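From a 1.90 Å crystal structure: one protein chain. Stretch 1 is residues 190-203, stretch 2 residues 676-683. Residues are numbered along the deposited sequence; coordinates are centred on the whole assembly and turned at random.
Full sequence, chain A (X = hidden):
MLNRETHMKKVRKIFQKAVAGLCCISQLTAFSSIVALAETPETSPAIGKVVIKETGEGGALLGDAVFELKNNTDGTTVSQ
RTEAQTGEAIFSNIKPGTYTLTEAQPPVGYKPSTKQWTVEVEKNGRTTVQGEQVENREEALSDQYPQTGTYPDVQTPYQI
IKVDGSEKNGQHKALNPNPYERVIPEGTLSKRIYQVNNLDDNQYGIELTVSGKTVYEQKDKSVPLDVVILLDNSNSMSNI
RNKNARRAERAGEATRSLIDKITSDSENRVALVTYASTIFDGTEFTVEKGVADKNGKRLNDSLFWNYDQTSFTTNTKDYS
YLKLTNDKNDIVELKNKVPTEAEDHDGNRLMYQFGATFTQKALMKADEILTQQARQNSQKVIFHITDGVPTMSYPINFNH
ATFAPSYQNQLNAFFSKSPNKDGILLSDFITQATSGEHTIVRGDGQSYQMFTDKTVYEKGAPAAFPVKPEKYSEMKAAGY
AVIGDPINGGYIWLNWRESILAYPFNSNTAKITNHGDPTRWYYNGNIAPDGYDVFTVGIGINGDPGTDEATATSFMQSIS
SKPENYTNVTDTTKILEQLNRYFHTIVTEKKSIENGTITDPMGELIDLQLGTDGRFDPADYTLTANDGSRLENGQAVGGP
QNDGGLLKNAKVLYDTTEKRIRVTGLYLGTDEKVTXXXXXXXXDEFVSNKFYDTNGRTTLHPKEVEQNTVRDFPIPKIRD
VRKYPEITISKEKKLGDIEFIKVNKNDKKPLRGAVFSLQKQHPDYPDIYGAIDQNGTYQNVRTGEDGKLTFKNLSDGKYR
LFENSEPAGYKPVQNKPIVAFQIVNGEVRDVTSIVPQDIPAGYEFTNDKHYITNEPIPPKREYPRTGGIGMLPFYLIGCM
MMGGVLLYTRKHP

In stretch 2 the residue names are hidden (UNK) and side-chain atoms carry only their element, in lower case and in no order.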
# COMPACT_ATOMS: atom_id res chain seq x y z
N SER A 190 -9.02 1.81 -0.98
CA SER A 190 -8.34 0.71 -0.28
C SER A 190 -8.93 0.50 1.09
O SER A 190 -9.37 1.44 1.72
CB SER A 190 -6.81 0.89 -0.22
OG SER A 190 -6.44 1.82 0.80
N LYS A 191 -8.91 -0.75 1.54
CA LYS A 191 -9.34 -1.12 2.88
C LYS A 191 -8.53 -2.31 3.36
O LYS A 191 -8.34 -3.30 2.62
CB LYS A 191 -10.81 -1.51 2.87
CG LYS A 191 -11.29 -1.73 4.34
CD LYS A 191 -12.81 -1.70 4.43
CE LYS A 191 -13.18 -2.14 5.83
NZ LYS A 191 -14.62 -2.45 5.84
N ARG A 192 -7.99 -2.24 4.57
CA ARG A 192 -7.22 -3.38 5.10
C ARG A 192 -7.15 -3.33 6.62
O ARG A 192 -7.39 -2.30 7.22
CB ARG A 192 -5.79 -3.39 4.50
CG ARG A 192 -4.94 -2.17 4.92
CD ARG A 192 -3.48 -2.43 4.68
NE ARG A 192 -2.73 -1.20 5.00
CZ ARG A 192 -1.43 -1.14 5.27
NH1 ARG A 192 -0.73 -2.26 5.20
NH2 ARG A 192 -0.83 0.01 5.58
N ILE A 193 -6.78 -4.44 7.23
CA ILE A 193 -6.29 -4.42 8.60
C ILE A 193 -4.84 -3.98 8.39
O ILE A 193 -4.11 -4.60 7.61
CB ILE A 193 -6.41 -5.84 9.26
CG1 ILE A 193 -7.88 -6.23 9.51
CG2 ILE A 193 -5.65 -5.87 10.62
CD1 ILE A 193 -8.07 -7.73 9.59
N TYR A 194 -4.42 -2.88 9.03
CA TYR A 194 -3.01 -2.44 8.88
C TYR A 194 -2.14 -2.72 10.11
O TYR A 194 -0.91 -2.56 10.10
CB TYR A 194 -2.90 -0.96 8.52
CG TYR A 194 -3.21 -0.03 9.69
CD1 TYR A 194 -4.50 0.18 10.13
CD2 TYR A 194 -2.17 0.63 10.33
CE1 TYR A 194 -4.77 1.04 11.18
CE2 TYR A 194 -2.38 1.48 11.38
CZ TYR A 194 -3.68 1.68 11.79
OH TYR A 194 -3.87 2.54 12.83
N GLN A 195 -2.79 -3.12 11.19
CA GLN A 195 -2.07 -3.57 12.37
C GLN A 195 -2.95 -4.41 13.27
O GLN A 195 -4.17 -4.24 13.31
CB GLN A 195 -1.44 -2.41 13.16
CG GLN A 195 -2.43 -1.41 13.77
CD GLN A 195 -1.72 -0.28 14.54
OE1 GLN A 195 -0.52 -0.05 14.36
NE2 GLN A 195 -2.44 0.40 15.40
N VAL A 196 -2.28 -5.30 14.00
CA VAL A 196 -2.87 -6.11 15.04
C VAL A 196 -2.54 -5.35 16.35
O VAL A 196 -1.35 -5.21 16.69
CB VAL A 196 -2.22 -7.53 14.95
CG1 VAL A 196 -2.73 -8.53 15.99
CG2 VAL A 196 -2.40 -8.05 13.51
N ASN A 197 -3.57 -4.87 17.04
CA ASN A 197 -3.37 -4.16 18.31
C ASN A 197 -3.20 -5.08 19.48
O ASN A 197 -2.37 -4.83 20.35
CB ASN A 197 -4.51 -3.20 18.62
CG ASN A 197 -4.67 -2.15 17.53
OD1 ASN A 197 -3.72 -1.85 16.82
ND2 ASN A 197 -5.88 -1.65 17.35
N ASN A 198 -4.00 -6.13 19.53
CA ASN A 198 -3.84 -7.11 20.61
C ASN A 198 -4.43 -8.43 20.09
O ASN A 198 -5.65 -8.59 19.95
CB ASN A 198 -4.50 -6.57 21.89
CG ASN A 198 -4.24 -7.44 23.09
OD1 ASN A 198 -4.12 -8.66 22.98
ND2 ASN A 198 -4.16 -6.82 24.27
N LEU A 199 -3.54 -9.37 19.77
CA LEU A 199 -3.97 -10.59 19.10
C LEU A 199 -4.90 -11.46 19.95
O LEU A 199 -5.96 -11.87 19.44
CB LEU A 199 -2.82 -11.40 18.47
CG LEU A 199 -3.23 -12.59 17.59
CD1 LEU A 199 -4.13 -12.21 16.38
CD2 LEU A 199 -1.96 -13.33 17.16
N ASP A 200 -4.51 -11.69 21.20
CA ASP A 200 -5.25 -12.50 22.16
C ASP A 200 -6.61 -11.93 22.47
O ASP A 200 -7.54 -12.67 22.79
CB ASP A 200 -4.48 -12.71 23.48
CG ASP A 200 -3.21 -13.53 23.29
OD1 ASP A 200 -2.91 -14.04 22.17
OD2 ASP A 200 -2.47 -13.69 24.29
N ASP A 201 -6.74 -10.62 22.37
CA ASP A 201 -8.02 -9.99 22.58
C ASP A 201 -8.79 -9.58 21.30
O ASP A 201 -9.81 -8.89 21.34
CB ASP A 201 -7.76 -8.82 23.52
CG ASP A 201 -9.03 -8.24 24.07
OD1 ASP A 201 -9.85 -9.03 24.58
OD2 ASP A 201 -9.20 -6.99 23.99
N ASN A 202 -8.29 -10.02 20.15
CA ASN A 202 -8.97 -9.77 18.87
C ASN A 202 -9.22 -8.31 18.48
O ASN A 202 -10.32 -7.99 18.00
CB ASN A 202 -10.30 -10.52 18.84
CG ASN A 202 -10.11 -12.00 19.13
OD1 ASN A 202 -9.27 -12.66 18.51
ND2 ASN A 202 -10.87 -12.52 20.10
N GLN A 203 -8.19 -7.48 18.64
CA GLN A 203 -8.25 -6.03 18.47
C GLN A 203 -7.35 -5.69 17.31
O GLN A 203 -6.18 -6.11 17.29
CB GLN A 203 -7.71 -5.33 19.71
CG GLN A 203 -8.70 -5.28 20.85
CD GLN A 203 -8.22 -4.47 22.03
OE1 GLN A 203 -7.56 -3.45 21.85
NE2 GLN A 203 -8.53 -4.91 23.24
N UNK A 676 -8.39 7.09 6.48
CA UNK A 676 -9.17 6.99 7.70
C UNK A 676 -8.63 5.78 8.48
O UNK A 676 -8.41 4.72 7.90
c UNK A 676 -11.82 7.42 9.53
c UNK A 676 -10.64 6.74 7.38
c UNK A 676 -11.53 6.30 8.55
c UNK A 676 -12.88 5.74 8.07
N UNK A 677 -8.36 5.93 9.78
CA UNK A 677 -8.05 4.72 10.57
C UNK A 677 -8.97 4.63 11.78
O UNK A 677 -9.49 5.68 12.20
c UNK A 677 -6.60 4.63 11.06
c UNK A 677 -5.54 4.70 9.96
o UNK A 677 -6.38 5.67 12.02
N UNK A 678 -9.22 3.42 12.30
CA UNK A 678 -10.00 3.26 13.50
C UNK A 678 -9.71 1.83 13.98
O UNK A 678 -9.08 1.03 13.30
c UNK A 678 -13.26 0.58 11.56
c UNK A 678 -11.52 3.53 13.30
o UNK A 678 -13.87 0.16 9.29
c UNK A 678 -12.73 2.24 9.88
c UNK A 678 -12.67 1.40 12.54
c UNK A 678 -12.15 2.66 12.23
c UNK A 678 -13.28 0.99 10.24
c UNK A 678 -12.17 3.06 10.87
N UNK A 679 -10.20 1.49 15.17
CA UNK A 679 -9.90 0.20 15.77
C UNK A 679 -11.19 -0.56 15.94
O UNK A 679 -12.22 0.07 16.18
n UNK A 679 -7.52 2.03 17.76
c UNK A 679 -9.20 0.41 17.12
o UNK A 679 -7.01 0.62 16.09
c UNK A 679 -7.81 1.03 16.94
N UNK A 680 -11.10 -1.89 15.77
CA UNK A 680 -12.23 -2.79 16.02
C UNK A 680 -11.79 -3.96 16.88
O UNK A 680 -10.60 -4.26 17.02
c UNK A 680 -11.91 -4.34 14.07
c UNK A 680 -12.89 -3.35 14.75
c UNK A 680 -13.31 -2.20 13.78
N UNK A 681 -12.81 -4.63 17.40
CA UNK A 681 -12.65 -5.81 18.19
C UNK A 681 -13.75 -6.81 17.80
O UNK A 681 -14.95 -6.47 17.70
n UNK A 681 -12.79 -9.06 24.32
n UNK A 681 -14.51 -7.98 23.25
c UNK A 681 -13.21 -8.08 23.52
c UNK A 681 -12.81 -5.41 19.67
c UNK A 681 -12.70 -6.14 22.10
n UNK A 681 -12.34 -7.23 22.99
c UNK A 681 -12.48 -6.57 20.65
N UNK A 682 -13.32 -8.06 17.65
CA UNK A 682 -14.30 -9.14 17.58
C UNK A 682 -15.17 -9.24 18.84
O UNK A 682 -14.69 -9.27 19.97
c UNK A 682 -14.46 -11.70 17.08
c UNK A 682 -13.58 -10.47 17.30
c UNK A 682 -15.43 -11.54 15.91
c UNK A 682 -13.53 -12.91 16.89
N UNK A 683 -16.48 -9.25 18.64
CA UNK A 683 -17.41 -9.35 19.74
C UNK A 683 -17.31 -10.69 20.48
O UNK A 683 -17.05 -11.74 19.89
o UNK A 683 -20.26 -10.31 20.69
c UNK A 683 -18.82 -9.13 19.22
c UNK A 683 -19.82 -9.22 20.34
n UNK A 683 -20.16 -8.07 20.93
O HOH W 1 -5.99 2.70 14.34
O HOH W 2 -12.53 -10.59 21.36

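Position 676 carries four carbons and nothing else. The chain forks at the second carbon. No atom of stretch 1 lies within reach. The fork identifies Leu 676.

Position 677 has one carbon bearing one oxygen and one carbon. Its CB lies 3.9 Å from OH of Tyr 194, and its terminal carbon sits oblique to the Tyr 194 ring. A branched hydroxyl side chain of this size is Thr 677.

Position 678 has one carbon followed by a six-carbon ring bearing one oxygen. Its CA-to-CB bond points away from stretch 1, yet the end of the side chain comes nearer. The oxygen lies 4.2 Å from CE of Lys 191. A phenol makes this Tyr 678.

Position 679 has two carbons, the second carrying one oxygen and one nitrogen. The oxygen lies 2.8 Å from ND2 of Asn 197. A short amide is Asn 679. Its OD1 accepts a weak hydrogen bond from that ND2. A water donates to OD1, and its O lies 2.6 Å from OH of Tyr 194.

Position 680 has one carbon carrying two more. Its CA-to-CB bond points away, and the side chain makes no close contact with stretch 1. The contact is made by the backbone: its O lies 3.3 Å from CA of Gln 203 in a CA-H...O contact. The three carbons give Val 680.

Position 681 has three carbons, a nitrogen, then a carbon carrying two more nitrogens. One terminal nitrogen lies 3.0 Å from OD1 of Asp 201, and the chain nitrogen lies 3.3 Å from OD2 of Asp 201. This guanidinium is Arg 681. NH2 donates to OD1 within a salt bridge, and NE donates weakly to OD2.

Position 682 has four carbons, forked at the second. Its CB lies 3.6 Å from CB of Asn 202. It is Leu 682. Its backbone N donates a hydrogen bond to O of Asn 202 at 3.0 Å.

Position 683 has two carbons, the second carrying one oxygen and one nitrogen. Its CA-to-CB bond points away, and it touches nothing on stretch 1. It is Asn 683.

The contact joins segments far apart in sequence. A type I turn from Leu 199 to Asn 202 leads into Gln 203, which pairs antiparallel with Arg 681. The backbone bond from Leu 682 to Asn 202 holds this end. A second water links Asp 201, Asn 202 and Leu 682. Toward Thr 677 the backbones diverge, and side chains and water span the gap.

Stretch 2, residues 676-683: LTYNVRLN
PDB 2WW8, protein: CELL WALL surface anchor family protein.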